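PDB 6WQV: endoglucanase from Ruminococcus champanellensis, which probably cleaves internal beta-1,4 linkages of cellulose and, with its broad specificity, related plant polysaccharides such as xylan, as a glycoside hydrolase of family 5. Local coordinates for residues 21-26 against 111-116; 160-165 against 183-188; 264-269 against 301-306. All blocks are in the same frame, centred on the assembly; numbering follows the deposited sequence. Where two conformers were deposited one is given.

Overall arrangement
All three contacts belong to one (β/α)8 barrel. Contacts 2 and 3 are apolar between their segments, whereas contact 1 also has a charged side, E22 and Y113 meeting at R12. Contacts 1 and 2 lie about 12 and 13 Å from the centre of the chain, on opposite sides of it, and touch through neighbouring strands: L116 O lies 2.9 Å from E160 N, a probable hydrogen bond. Contact 1 packs the entry to the first strand against the start of the third. Contact 2 backs the sugar-binding loop with a helix. Contact 3, about 21 Å out, joins two helices of the outer layer; its touching residues are buried, although both segments also carry more exposed ones.

Contact 1 of 3, residues 21-26 against 111-116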
ATOM      1  N   ASP A  21     -10.535 -11.740   6.035  1.00 13.72           N
ATOM      2  CA  ASP A  21     -11.424 -12.731   5.434  1.00 15.94           C
ATOM      3  C   ASP A  21     -12.645 -12.100   4.779  1.00 17.09           C
ATOM      4  O   ASP A  21     -13.340 -12.776   4.014  1.00 19.76           O
ATOM      5  CB  ASP A  21     -11.850 -13.779   6.458  1.00 19.97           C
ATOM      6  CG  ASP A  21     -10.766 -14.813   6.704  1.00 26.70           C
ATOM      7  OD1 ASP A  21      -9.838 -14.928   5.869  1.00 27.62           O
ATOM      8  OD2 ASP A  21     -10.840 -15.512   7.734  1.00 29.96           O
ATOM      9  N   GLU A  22     -12.915 -10.829   5.052  1.00 14.15           N
ATOM     10  CA  GLU A  22     -13.960 -10.105   4.339  1.00 15.00           C
ATOM     11  C   GLU A  22     -13.460  -9.451   3.062  1.00 16.18           C
ATOM     12  O   GLU A  22     -14.269  -9.160   2.176  1.00 17.86           O
ATOM     13  CB  GLU A  22     -14.567  -9.042   5.250  1.00 17.69           C
ATOM     14  CG  GLU A  22     -15.091  -9.628   6.532  1.00 22.03           C
ATOM     15  CD  GLU A  22     -16.226  -8.831   7.114  1.00 29.57           C
ATOM     16  OE1 GLU A  22     -16.360  -7.645   6.749  1.00 31.13           O
ATOM     17  OE2 GLU A  22     -16.989  -9.391   7.930  1.00 31.97           O
ATOM     18  N   ILE A  23     -12.155  -9.198   2.953  1.00 13.70           N
ATOM     19  CA  ILE A  23     -11.575  -8.685   1.719  1.00 14.36           C
ATOM     20  C   ILE A  23     -11.585  -9.785   0.664  1.00 15.45           C
ATOM     21  O   ILE A  23     -11.325 -10.958   0.959  1.00 16.83           O
ATOM     22  CB  ILE A  23     -10.152  -8.167   2.008  1.00 13.18           C
ATOM     23  CG1 ILE A  23     -10.237  -6.938   2.921  1.00 12.73           C
ATOM     24  CG2 ILE A  23      -9.417  -7.880   0.726  1.00 13.94           C
ATOM     25  CD1 ILE A  23      -8.910  -6.299   3.286  1.00 15.67           C
ATOM     26  N   THR A  24     -11.929  -9.417  -0.573  1.00 13.32           N
ATOM     27  CA  THR A  24     -11.860 -10.352  -1.696  1.00 14.63           C
ATOM     28  C   THR A  24     -10.544 -10.128  -2.441  1.00 14.76           C
ATOM     29  O   THR A  24      -9.610 -10.927  -2.319  1.00 13.98           O
ATOM     30  CB  THR A  24     -13.076 -10.192  -2.617  1.00 16.46           C
ATOM     31  OG1 THR A  24     -13.226  -8.824  -3.010  1.00 15.91           O
ATOM     32  CG2 THR A  24     -14.359 -10.666  -1.914  1.00 18.10           C
ATOM     33  N   ILE A  25     -10.468  -9.028  -3.184  1.00 12.70           N
ATOM     34  CA  ILE A  25      -9.275  -8.606  -3.920  1.00 11.02           C
ATOM     35  C   ILE A  25      -9.312  -7.086  -3.947  1.00 11.21           C
ATOM     36  O   ILE A  25     -10.387  -6.476  -3.935  1.00 12.01           O
ATOM     37  CB  ILE A  25      -9.244  -9.248  -5.328  1.00 11.61           C
ATOM     38  CG1 ILE A  25      -7.951  -8.889  -6.069  1.00 11.85           C
ATOM     39  CG2 ILE A  25     -10.481  -8.835  -6.124  1.00 13.24           C
ATOM     40  CD1 ILE A  25      -7.805  -9.575  -7.421  1.00 15.43           C
ATOM     41  N   GLY A  26      -8.132  -6.456  -3.931  1.00 10.13           N
ATOM     42  CA  GLY A  26      -8.038  -5.016  -3.835  1.00 11.02           C
ATOM     43  C   GLY A  26      -7.359  -4.358  -5.035  1.00  9.23           C
ATOM     44  O   GLY A  26      -6.711  -5.017  -5.857  1.00 10.21           O
ATOM     45  N   ASP A 111     -19.235   1.061   0.336  1.00 13.18           N
ATOM     46  CA  ASP A 111     -19.292  -0.138   1.168  1.00 14.37           C
ATOM     47  C   ASP A 111     -18.088  -1.028   0.890  1.00 13.90           C
ATOM     48  O   ASP A 111     -18.186  -2.258   0.875  1.00 17.08           O
ATOM     49  CB  ASP A 111     -20.608  -0.876   0.921  1.00 17.24           C
ATOM     50  CG  ASP A 111     -20.983  -1.839   2.025  1.00 21.43           C
ATOM     51  OD1 ASP A 111     -20.425  -1.785   3.148  1.00 22.41           O
ATOM     52  OD2 ASP A 111     -21.879  -2.662   1.746  1.00 21.31           O
ATOM     53  N   MET A 112     -16.947  -0.392   0.636  1.00 10.96           N
ATOM     54  CA  MET A 112     -15.689  -1.066   0.377  1.00 11.27           C
ATOM     55  C   MET A 112     -14.736  -0.861   1.549  1.00 10.87           C
ATOM     56  O   MET A 112     -14.896   0.060   2.357  1.00 12.54           O
ATOM     57  CB  MET A 112     -15.024  -0.516  -0.889  1.00 12.04           C
ATOM     58  CG  MET A 112     -15.838  -0.744  -2.142  1.00 13.18           C
ATOM     59  SD  MET A 112     -15.253   0.119  -3.619  1.00 14.19           S
ATOM     60  CE  MET A 112     -14.145  -1.076  -4.341  1.00 13.46           C
ATOM     61  N   TYR A 113     -13.735  -1.731   1.621  1.00 10.99           N
ATOM     62  CA  TYR A 113     -12.601  -1.524   2.517  1.00 11.66           C
ATOM     63  C   TYR A 113     -11.634  -0.537   1.888  1.00 11.59           C
ATOM     64  O   TYR A 113     -11.479  -0.474   0.663  1.00 10.62           O
ATOM     65  CB  TYR A 113     -11.906  -2.851   2.823  1.00 12.39           C
ATOM     66  CG  TYR A 113     -12.776  -3.691   3.722  1.00 16.27           C
ATOM     67  CD1 TYR A 113     -13.731  -4.542   3.195  1.00 20.32           C
ATOM     68  CD2 TYR A 113     -12.677  -3.584   5.101  1.00 18.30           C
ATOM     69  CE1 TYR A 113     -14.553  -5.288   4.015  1.00 25.14           C
ATOM     70  CE2 TYR A 113     -13.495  -4.323   5.931  1.00 24.01           C
ATOM     71  CZ  TYR A 113     -14.428  -5.172   5.385  1.00 26.09           C
ATOM     72  OH  TYR A 113     -15.236  -5.909   6.219  1.00 32.75           O
ATOM     73  N   CYS A 114     -10.994   0.262   2.740  1.00 10.72           N
ATOM     74  CA  CYS A 114     -10.087   1.303   2.291  1.00  9.85           C
ATOM     75  C   CYS A 114      -8.850   1.292   3.170  1.00 10.47           C
ATOM     76  O   CYS A 114      -8.957   1.224   4.398  1.00 11.59           O
ATOM     77  CB  CYS A 114     -10.770   2.667   2.368  1.00 10.23           C
ATOM     78  SG  CYS A 114      -9.781   4.024   1.743  1.00 13.13           S
ATOM     79  N   ILE A 115      -7.683   1.350   2.537  1.00  9.88           N
ATOM     80  CA  ILE A 115      -6.394   1.442   3.216  1.00  9.36           C
ATOM     81  C   ILE A 115      -5.810   2.803   2.877  1.00  8.87           C
ATOM     82  O   ILE A 115      -5.639   3.134   1.700  1.00 10.27           O
ATOM     83  CB  ILE A 115      -5.449   0.322   2.767  1.00 10.21           C
ATOM     84  CG1 ILE A 115      -6.010  -1.041   3.167  1.00 11.69           C
ATOM     85  CG2 ILE A 115      -4.051   0.525   3.355  1.00 10.47           C
ATOM     86  CD1 ILE A 115      -5.463  -2.161   2.325  1.00 11.63           C
ATOM     87  N   LEU A 116      -5.519   3.592   3.906  1.00  9.83           N
ATOM     88  CA  LEU A 116      -4.938   4.922   3.776  1.00  9.29           C
ATOM     89  C   LEU A 116      -3.553   4.905   4.408  1.00  9.01           C
ATOM     90  O   LEU A 116      -3.409   4.465   5.555  1.00 10.29           O
ATOM     91  CB  LEU A 116      -5.826   5.928   4.512  1.00 10.97           C
ATOM     92  CG  LEU A 116      -5.324   7.370   4.585  1.00 10.52           C
ATOM     93  CD1 LEU A 116      -5.264   7.934   3.175  1.00 11.48           C
ATOM     94  CD2 LEU A 116      -6.203   8.215   5.470  1.00 11.72           C
TER
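E22 and Y113 share one arginine. R12 forms a salt bridge from NH1 to OE2 of the E22 carboxylate, and its NH2 gives a weak hydrogen bond to the phenol oxygen of Y113, so the acid and the hydroxyl meet at a common positive charge. The modelled approach of the other carboxylate oxygen of E22 to that hydroxyl is too close to be sound, so the exact placing of these two polar ends is doubtful. Further back along the side chain, E22 CB lies 3.3 Å from Y113 OH and 3.9 Å from Y113 CZ, which brings the aliphatic part of the glutamate up to the phenol end of the tyrosine.

The apolar half of the contact belongs to I23. Its CG1 comes over one face of the tyrosine ring, 4.2 Å from Y113 CG. With CG1 anti to the carbonyl carbon (chi1 -67°), the longer branch of I23 is the one that reaches the ring, near the root of the tyrosine rather than its hydroxyl.

These residues join the end of helix 16-22, just ahead of the first barrel strand, to the beginning of strand 113-117. Strand 73-76 runs between those two strands: T73 touches both I23 and Y113, while N72, immediately before it, bonds to the backbone of E22, T24, I25 and Y113. H156, just ahead of strand 157-160, brings its ring against Y113.

Contact 2 of 3, residues 160-165 against 183-188. Unlike the reference sequence in segment 160-165: Q164 (reference Glu). With GLC (alpha-D-glucopyranose), chain E.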
ATOM      1  N   GLU A 160      -2.303   2.429   7.265  1.00 11.14           N
ATOM      2  CA  GLU A 160      -1.004   1.811   7.001  1.00 10.80           C
ATOM      3  C   GLU A 160       0.088   2.844   7.269  1.00 10.06           C
ATOM      4  O   GLU A 160       0.129   3.897   6.624  1.00 10.27           O
ATOM      5  CB  GLU A 160      -0.907   1.302   5.553  1.00  9.03           C
ATOM      6  CG  GLU A 160       0.477   0.769   5.255  1.00 12.74           C
ATOM      7  CD  GLU A 160       0.591   0.083   3.929  1.00 15.05           C
ATOM      8  OE1 GLU A 160       0.083   0.636   2.936  1.00 15.27           O
ATOM      9  OE2 GLU A 160       1.198  -1.007   3.890  1.00 14.16           O
ATOM     10  N   GLY A 161       0.988   2.537   8.217  1.00  9.03           N
ATOM     11  CA  GLY A 161       1.830   3.581   8.795  1.00 11.18           C
ATOM     12  C   GLY A 161       2.926   4.116   7.891  1.00 11.75           C
ATOM     13  O   GLY A 161       3.325   5.279   8.023  1.00 11.89           O
ATOM     14  N   MET A 162       3.452   3.278   6.996  1.00 10.71           N
ATOM     15  CA  MET A 162       4.508   3.649   6.068  1.00 10.69           C
ATOM     16  C   MET A 162       4.358   2.757   4.845  1.00 10.33           C
ATOM     17  O   MET A 162       3.638   1.755   4.875  1.00 11.03           O
ATOM     18  CB  MET A 162       5.904   3.417   6.653  1.00 14.34           C
ATOM     19  CG  MET A 162       6.228   4.245   7.872  1.00 15.88           C
ATOM     20  SD  MET A 162       7.873   3.890   8.481  1.00 14.21           S
ATOM     21  CE  MET A 162       7.606   2.336   9.315  1.00 17.57           C
ATOM     22  N   ASN A 163       5.073   3.102   3.778  1.00 11.57           N
ATOM     23  CA  ASN A 163       5.003   2.331   2.541  1.00 10.24           C
ATOM     24  C   ASN A 163       6.203   1.411   2.364  1.00  9.28           C
ATOM     25  O   ASN A 163       6.094   0.203   2.591  1.00 10.55           O
ATOM     26  CB  ASN A 163       4.858   3.267   1.345  1.00  8.96           C
ATOM     27  CG  ASN A 163       4.768   2.528   0.030  1.00 10.29           C
ATOM     28  OD1 ASN A 163       4.023   1.558  -0.090  1.00 10.69           O
ATOM     29  ND2 ASN A 163       5.546   2.973  -0.951  1.00 11.86           N
ATOM     30  N   GLN A 164       7.335   1.969   1.943  1.00 10.92           N
ATOM     31  CA  GLN A 164       8.550   1.199   1.671  1.00 12.37           C
ATOM     32  C   GLN A 164       9.753   1.878   2.310  1.00 12.77           C
ATOM     33  O   GLN A 164      10.676   2.315   1.618  1.00 12.59           O
ATOM     34  CB  GLN A 164       8.767   1.045   0.168  1.00 12.84           C
ATOM     35  CG  GLN A 164       7.851   0.061  -0.478  1.00 13.98           C
ATOM     36  CD  GLN A 164       8.277  -0.270  -1.884  1.00 14.94           C
ATOM     37  OE1 GLN A 164       8.515   0.622  -2.701  1.00 15.95           O
ATOM     38  NE2 GLN A 164       8.410  -1.561  -2.172  1.00 17.35           N
ATOM     39  N   PRO A 165       9.771   1.986   3.639  1.00 11.17           N
ATOM     40  CA  PRO A 165      10.921   2.618   4.301  1.00 12.26           C
ATOM     41  C   PRO A 165      12.208   1.878   3.966  1.00 13.20           C
ATOM     42  O   PRO A 165      12.264   0.646   4.004  1.00 12.96           O
ATOM     43  CB  PRO A 165      10.570   2.508   5.788  1.00 12.65           C
ATOM     44  CG  PRO A 165       9.674   1.299   5.869  1.00 12.16           C
ATOM     45  CD  PRO A 165       8.846   1.365   4.598  1.00 10.92           C
ATOM     46  N   GLN A 183      16.517  -2.114  12.202  0.53 13.65           N
ATOM     47  CA  GLN A 183      16.196  -1.801  13.589  0.53 14.70           C
ATOM     48  C   GLN A 183      15.358  -0.534  13.682  0.53 14.64           C
ATOM     49  O   GLN A 183      14.307  -0.513  14.332  0.53 14.53           O
ATOM     50  CB  GLN A 183      17.480  -1.603  14.394  0.53 16.64           C
ATOM     51  CG  GLN A 183      18.250  -2.855  14.743  0.53 19.89           C
ATOM     52  CD  GLN A 183      19.591  -2.535  15.387  0.53 26.73           C
ATOM     53  OE1 GLN A 183      20.124  -1.435  15.227  0.53 27.76           O
ATOM     54  NE2 GLN A 183      20.139  -3.494  16.121  0.53 30.07           N
ATOM     55  N   VAL A 184      15.835   0.552  13.067  1.00 14.77           N
ATOM     56  CA  VAL A 184      15.155   1.839  13.182  1.00 13.72           C
ATOM     57  C   VAL A 184      13.717   1.759  12.669  1.00 14.19           C
ATOM     58  O   VAL A 184      12.811   2.381  13.236  1.00 14.45           O
ATOM     59  CB  VAL A 184      15.981   2.925  12.464  1.00 15.33           C
ATOM     60  CG1 VAL A 184      15.215   4.229  12.406  1.00 17.59           C
ATOM     61  CG2 VAL A 184      17.309   3.146  13.190  1.00 15.64           C
ATOM     62  N   ILE A 185      13.481   0.987  11.602  1.00 12.28           N
ATOM     63  CA  ILE A 185      12.122   0.840  11.072  1.00 12.72           C
ATOM     64  C   ILE A 185      11.181   0.232  12.109  1.00 12.58           C
ATOM     65  O   ILE A 185      10.004   0.617  12.184  1.00 12.52           O
ATOM     66  CB  ILE A 185      12.165   0.069   9.730  1.00 12.40           C
ATOM     67  CG1 ILE A 185      12.738   0.995   8.645  1.00 13.31           C
ATOM     68  CG2 ILE A 185      10.790  -0.479   9.373  1.00 15.05           C
ATOM     69  CD1 ILE A 185      13.199   0.285   7.401  1.00 14.10           C
ATOM     70  N   ASN A 186      11.679  -0.686  12.948  1.00 12.09           N
ATOM     71  CA  ASN A 186      10.835  -1.208  14.018  1.00 12.17           C
ATOM     72  C   ASN A 186      10.384  -0.090  14.957  1.00 12.24           C
ATOM     73  O   ASN A 186       9.250  -0.099  15.444  1.00 13.84           O
ATOM     74  CB  ASN A 186      11.550  -2.308  14.798  1.00 12.85           C
ATOM     75  CG  ASN A 186      11.785  -3.555  13.971  1.00 14.29           C
ATOM     76  OD1 ASN A 186      11.003  -3.879  13.073  1.00 13.39           O
ATOM     77  ND2 ASN A 186      12.864  -4.265  14.271  1.00 15.25           N
ATOM     78  N   SER A 187      11.274   0.865  15.247  1.00 11.83           N
ATOM     79  CA  SER A 187      10.896   2.010  16.070  1.00 12.45           C
ATOM     80  C   SER A 187       9.819   2.848  15.391  1.00 13.03           C
ATOM     81  O   SER A 187       8.860   3.286  16.038  1.00 13.19           O
ATOM     82  CB  SER A 187      12.131   2.869  16.353  1.00 14.84           C
ATOM     83  OG  SER A 187      11.814   4.010  17.129  1.00 18.87           O
ATOM     84  N   TYR A 188       9.972   3.091  14.087  1.00 11.78           N
ATOM     85  CA  TYR A 188       8.995   3.899  13.363  1.00 11.31           C
ATOM     86  C   TYR A 188       7.621   3.234  13.357  1.00 11.60           C
ATOM     87  O   TYR A 188       6.600   3.906  13.553  1.00 11.28           O
ATOM     88  CB  TYR A 188       9.475   4.139  11.928  1.00 10.69           C
ATOM     89  CG  TYR A 188      10.741   4.972  11.768  1.00 11.84           C
ATOM     90  CD1 TYR A 188      11.261   5.730  12.813  1.00 13.32           C
ATOM     91  CD2 TYR A 188      11.416   4.999  10.552  1.00 12.49           C
ATOM     92  CE1 TYR A 188      12.422   6.492  12.646  1.00 13.88           C
ATOM     93  CE2 TYR A 188      12.570   5.763  10.375  1.00 13.48           C
ATOM     94  CZ  TYR A 188      13.066   6.505  11.425  1.00 12.34           C
ATOM     95  OH  TYR A 188      14.211   7.256  11.279  1.00 13.92           O
TER
HETATM   96  C1  GLC E   1       6.424   0.166  -4.869  1.00 19.28           C
HETATM   97  C2  GLC E   1       5.783   1.531  -4.704  1.00 13.23           C
HETATM   98  C3  GLC E   1       4.988   2.099  -5.800  1.00 11.80           C
HETATM   99  C4  GLC E   1       5.685   1.893  -7.125  1.00 11.97           C
HETATM  100  C5  GLC E   1       5.811   0.401  -7.320  1.00 14.21           C
HETATM  101  C6  GLC E   1       6.290  -0.021  -8.699  1.00 14.02           C
HETATM  102  O1  GLC E   1       5.703  -0.915  -4.444  1.00 19.54           O
HETATM  103  O2  GLC E   1       5.046   1.501  -3.444  1.00 13.78           O
HETATM  104  O3  GLC E   1       4.844   3.542  -5.525  1.00 11.71           O
HETATM  105  O4  GLC E   1       4.917   2.517  -8.159  1.00 12.33           O
HETATM  106  O5  GLC E   1       6.777  -0.128  -6.326  1.00 16.68           O
HETATM  107  O6  GLC E   1       7.551   0.426  -8.949  1.00 16.40           O
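P165 and M162, in the loop that follows the fourth strand of the (β/α)8 barrel, pack on I185 and Y188 of helix 179-197. The proline ring and the I185 side chain meet at about a right angle: I185 CD1 is 3.5 Å from P165 O and 3.8 Å from P165 CB. M162 turns at its last torsion (chi3 -77°) and sets CE 3.7 Å from Y188 CB and also against I185 CG2. Its SD makes an oblique Met-aromatic contact, 5.4 Å from the centroid of the Y188 ring. Reducing I185 to an alanine would probably cost P165 and M162 CE their shared packing partner and open a gap behind the proline.

Farther out, Y188 OH is fixed by a hydrogen bond to I126 O, and P211 at the end of strand 208-211 touches both M162 and P165. On the sugar side, Q164 replaces the reference glutamate of an Asn-Glu-Pro motif, the acid/base of family 5 enzymes, and so probably occupies that position; its OE1 lies 3.0 Å from GLC C1. N163, whose OD1 is bonded to R75, gives GLC O2 a nearly straight hydrogen bond from ND2, 2.9 Å long and 165° at the hydrogen.

Contact 3 of 3, residues 264-269 against 301-306; sequences SQLQWT and VLWGEN
L266 meets W303 and N306 where helix 263-278 packs beside helix 297-313, the helices that follow strands 236-241 and 284-289 in the outer layer of the (β/α)8 barrel. The apolar part rests on one methyl group. CG of L266 lies anti to the backbone nitrogen (chi1 -172°) and CD2 continues the chain outward, coming within 4.3 Å of W303 CD1. The same L266 CD2 lies 4.4 Å from N306 CB, so it sits between two residues that are three positions apart on the opposing helix. It meets the indole obliquely, at its pyrrole part, and also approaches backbone atoms of both residues.

Aromatic contacts secure the rest of the indole. F258 meets W303 edge-to-face, and the rings of F248 and Y307 also lie against it.

No hydrogen bond joins the two segments; other partners hold the polar groups of W303 and N306. W303 NE1 donates to S244 O, in the connection between strand 236-241 and helix 263-278, and N306 OD1 accepts from R309. The N306 amide also folds back on its helix: ND2 bonds to L302 O at 2.9 Å, while N306 N reaches L302 O at 3.2 Å from the opposite face of the carbonyl plane.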
ATOM      1  N   SER A 264       6.261 -22.772 -10.334  0.56 18.63           N
ATOM      2  CA  SER A 264       6.899 -23.312  -9.134  0.56 19.48           C
ATOM      3  C   SER A 264       7.666 -22.237  -8.371  0.56 19.81           C
ATOM      4  O   SER A 264       7.692 -22.245  -7.134  0.56 20.13           O
ATOM      5  CB  SER A 264       7.823 -24.476  -9.497  0.56 21.92           C
ATOM      6  OG  SER A 264       8.829 -24.080 -10.415  0.56 22.04           O
ATOM      7  N   GLN A 265       8.309 -21.309  -9.084  1.00 20.93           N
ATOM      8  CA  GLN A 265       9.034 -20.244  -8.399  1.00 22.41           C
ATOM      9  C   GLN A 265       8.061 -19.282  -7.738  1.00 20.13           C
ATOM     10  O   GLN A 265       8.334 -18.765  -6.648  1.00 21.60           O
ATOM     11  CB  GLN A 265       9.965 -19.512  -9.367  1.00 26.79           C
ATOM     12  CG  GLN A 265      10.841 -18.462  -8.684  1.00 32.42           C
ATOM     13  CD  GLN A 265      11.525 -18.972  -7.420  1.00 38.69           C
ATOM     14  OE1 GLN A 265      12.127 -20.046  -7.409  1.00 42.74           O
ATOM     15  NE2 GLN A 265      11.421 -18.200  -6.343  1.00 38.92           N
ATOM     16  N   LEU A 266       6.905 -19.064  -8.362  1.00 16.80           N
ATOM     17  CA  LEU A 266       5.864 -18.238  -7.765  1.00 16.83           C
ATOM     18  C   LEU A 266       5.280 -18.899  -6.525  1.00 17.49           C
ATOM     19  O   LEU A 266       5.030 -18.230  -5.513  1.00 16.19           O
ATOM     20  CB  LEU A 266       4.786 -18.009  -8.810  1.00 20.71           C
ATOM     21  CG  LEU A 266       3.683 -17.012  -8.478  1.00 19.17           C
ATOM     22  CD1 LEU A 266       4.278 -15.688  -8.049  1.00 19.79           C
ATOM     23  CD2 LEU A 266       2.788 -16.854  -9.696  1.00 18.28           C
ATOM     24  N   GLN A 267       5.067 -20.215  -6.575  1.00 17.24           N
ATOM     25  CA  GLN A 267       4.612 -20.926  -5.386  1.00 14.16           C
ATOM     26  C   GLN A 267       5.605 -20.756  -4.244  1.00 16.68           C
ATOM     27  O   GLN A 267       5.207 -20.523  -3.095  1.00 16.49           O
ATOM     28  CB  GLN A 267       4.399 -22.402  -5.712  1.00 14.63           C
ATOM     29  CG  GLN A 267       3.934 -23.250  -4.538  1.00 15.62           C
ATOM     30  CD  GLN A 267       5.076 -23.751  -3.675  1.00 15.23           C
ATOM     31  OE1 GLN A 267       6.180 -24.002  -4.164  1.00 17.67           O
ATOM     32  NE2 GLN A 267       4.815 -23.916  -2.383  1.00 19.10           N
ATOM     33  N   TRP A 268       6.901 -20.855  -4.543  1.00 16.60           N
ATOM     34  CA  TRP A 268       7.906 -20.715  -3.494  1.00 15.56           C
ATOM     35  C   TRP A 268       7.863 -19.319  -2.894  1.00 16.33           C
ATOM     36  O   TRP A 268       7.887 -19.154  -1.669  1.00 16.87           O
ATOM     37  CB  TRP A 268       9.295 -20.995  -4.062  1.00 18.35           C
ATOM     38  CG  TRP A 268      10.375 -20.939  -3.025  1.00 23.33           C
ATOM     39  CD1 TRP A 268      10.831 -21.980  -2.269  1.00 29.04           C
ATOM     40  CD2 TRP A 268      11.129 -19.786  -2.618  1.00 27.47           C
ATOM     41  NE1 TRP A 268      11.822 -21.552  -1.420  1.00 33.20           N
ATOM     42  CE2 TRP A 268      12.024 -20.210  -1.614  1.00 30.00           C
ATOM     43  CE3 TRP A 268      11.135 -18.442  -3.003  1.00 29.23           C
ATOM     44  CZ2 TRP A 268      12.917 -19.338  -0.990  1.00 32.79           C
ATOM     45  CZ3 TRP A 268      12.026 -17.578  -2.383  1.00 33.06           C
ATOM     46  CH2 TRP A 268      12.902 -18.030  -1.389  1.00 34.63           C
ATOM     47  N   THR A 269       7.801 -18.295  -3.747  1.00 14.87           N
ATOM     48  CA  THR A 269       7.798 -16.918  -3.271  1.00 12.86           C
ATOM     49  C   THR A 269       6.603 -16.646  -2.370  1.00 15.47           C
ATOM     50  O   THR A 269       6.746 -16.057  -1.292  1.00 15.44           O
ATOM     51  CB  THR A 269       7.817 -15.977  -4.478  1.00 16.65           C
ATOM     52  OG1 THR A 269       9.059 -16.148  -5.175  1.00 20.48           O
ATOM     53  CG2 THR A 269       7.645 -14.532  -4.045  1.00 17.38           C
ATOM     54  N   VAL A 301      -1.917 -13.389 -18.384  1.00 14.09           N
ATOM     55  CA  VAL A 301      -3.107 -14.134 -17.969  1.00 13.83           C
ATOM     56  C   VAL A 301      -2.710 -15.381 -17.189  1.00 15.78           C
ATOM     57  O   VAL A 301      -3.278 -15.679 -16.133  1.00 15.84           O
ATOM     58  CB  VAL A 301      -3.990 -14.463 -19.186  1.00 16.19           C
ATOM     59  CG1 VAL A 301      -5.052 -15.505 -18.836  1.00 17.14           C
ATOM     60  CG2 VAL A 301      -4.656 -13.196 -19.721  1.00 17.61           C
ATOM     61  N   LEU A 302      -1.726 -16.126 -17.689  1.00 14.99           N
ATOM     62  CA  LEU A 302      -1.280 -17.323 -16.988  1.00 14.56           C
ATOM     63  C   LEU A 302      -0.672 -16.962 -15.641  1.00 14.01           C
ATOM     64  O   LEU A 302      -0.963 -17.597 -14.618  1.00 14.82           O
ATOM     65  CB  LEU A 302      -0.270 -18.067 -17.857  1.00 16.48           C
ATOM     66  CG  LEU A 302       0.305 -19.365 -17.300  1.00 18.55           C
ATOM     67  CD1 LEU A 302      -0.798 -20.393 -17.150  1.00 21.23           C
ATOM     68  CD2 LEU A 302       1.420 -19.894 -18.183  1.00 19.50           C
ATOM     69  N   TRP A 303       0.186 -15.939 -15.624  1.00 13.77           N
ATOM     70  CA  TRP A 303       0.760 -15.451 -14.373  1.00 12.57           C
ATOM     71  C   TRP A 303      -0.332 -15.019 -13.403  1.00 13.08           C
ATOM     72  O   TRP A 303      -0.315 -15.395 -12.225  1.00 13.97           O
ATOM     73  CB  TRP A 303       1.718 -14.293 -14.686  1.00 12.27           C
ATOM     74  CG  TRP A 303       2.115 -13.488 -13.499  1.00 10.60           C
ATOM     75  CD1 TRP A 303       3.162 -13.724 -12.656  1.00 12.39           C
ATOM     76  CD2 TRP A 303       1.468 -12.308 -13.015  1.00 11.73           C
ATOM     77  NE1 TRP A 303       3.204 -12.759 -11.671  1.00 13.26           N
ATOM     78  CE2 TRP A 303       2.174 -11.879 -11.874  1.00 12.10           C
ATOM     79  CE3 TRP A 303       0.359 -11.573 -13.442  1.00 12.29           C
ATOM     80  CZ2 TRP A 303       1.803 -10.744 -11.149  1.00 12.00           C
ATOM     81  CZ3 TRP A 303      -0.013 -10.450 -12.719  1.00 12.73           C
ATOM     82  CH2 TRP A 303       0.702 -10.055 -11.583  1.00 11.94           C
ATOM     83  N   GLY A 304      -1.307 -14.247 -13.884  1.00 13.08           N
ATOM     84  CA  GLY A 304      -2.307 -13.689 -12.991  1.00 14.60           C
ATOM     85  C   GLY A 304      -3.233 -14.733 -12.401  1.00 13.54           C
ATOM     86  O   GLY A 304      -3.573 -14.669 -11.211  1.00 14.36           O
ATOM     87  N   GLU A 305      -3.678 -15.693 -13.218  1.00 13.26           N
ATOM     88  CA  GLU A 305      -4.503 -16.770 -12.686  1.00 15.85           C
ATOM     89  C   GLU A 305      -3.774 -17.498 -11.565  1.00 12.65           C
ATOM     90  O   GLU A 305      -4.350 -17.778 -10.509  1.00 14.71           O
ATOM     91  CB  GLU A 305      -4.845 -17.782 -13.781  1.00 20.83           C
ATOM     92  CG  GLU A 305      -5.629 -17.264 -14.964  1.00 30.65           C
ATOM     93  CD  GLU A 305      -5.880 -18.353 -16.000  1.00 36.90           C
ATOM     94  OE1 GLU A 305      -4.971 -19.182 -16.235  1.00 39.04           O
ATOM     95  OE2 GLU A 305      -6.989 -18.382 -16.571  1.00 39.71           O
ATOM     96  N   ASN A 306      -2.496 -17.804 -11.780  1.00 12.65           N
ATOM     97  CA  ASN A 306      -1.759 -18.594 -10.799  1.00 12.68           C
ATOM     98  C   ASN A 306      -1.394 -17.768  -9.573  1.00 13.07           C
ATOM     99  O   ASN A 306      -1.413 -18.289  -8.452  1.00 13.54           O
ATOM    100  CB  ASN A 306      -0.530 -19.207 -11.456  1.00 13.63           C
ATOM    101  CG  ASN A 306      -0.873 -20.426 -12.262  1.00 15.67           C
ATOM    102  OD1 ASN A 306      -1.085 -21.503 -11.704  1.00 16.10           O
ATOM    103  ND2 ASN A 306      -0.965 -20.267 -13.580  1.00 15.77           N
TER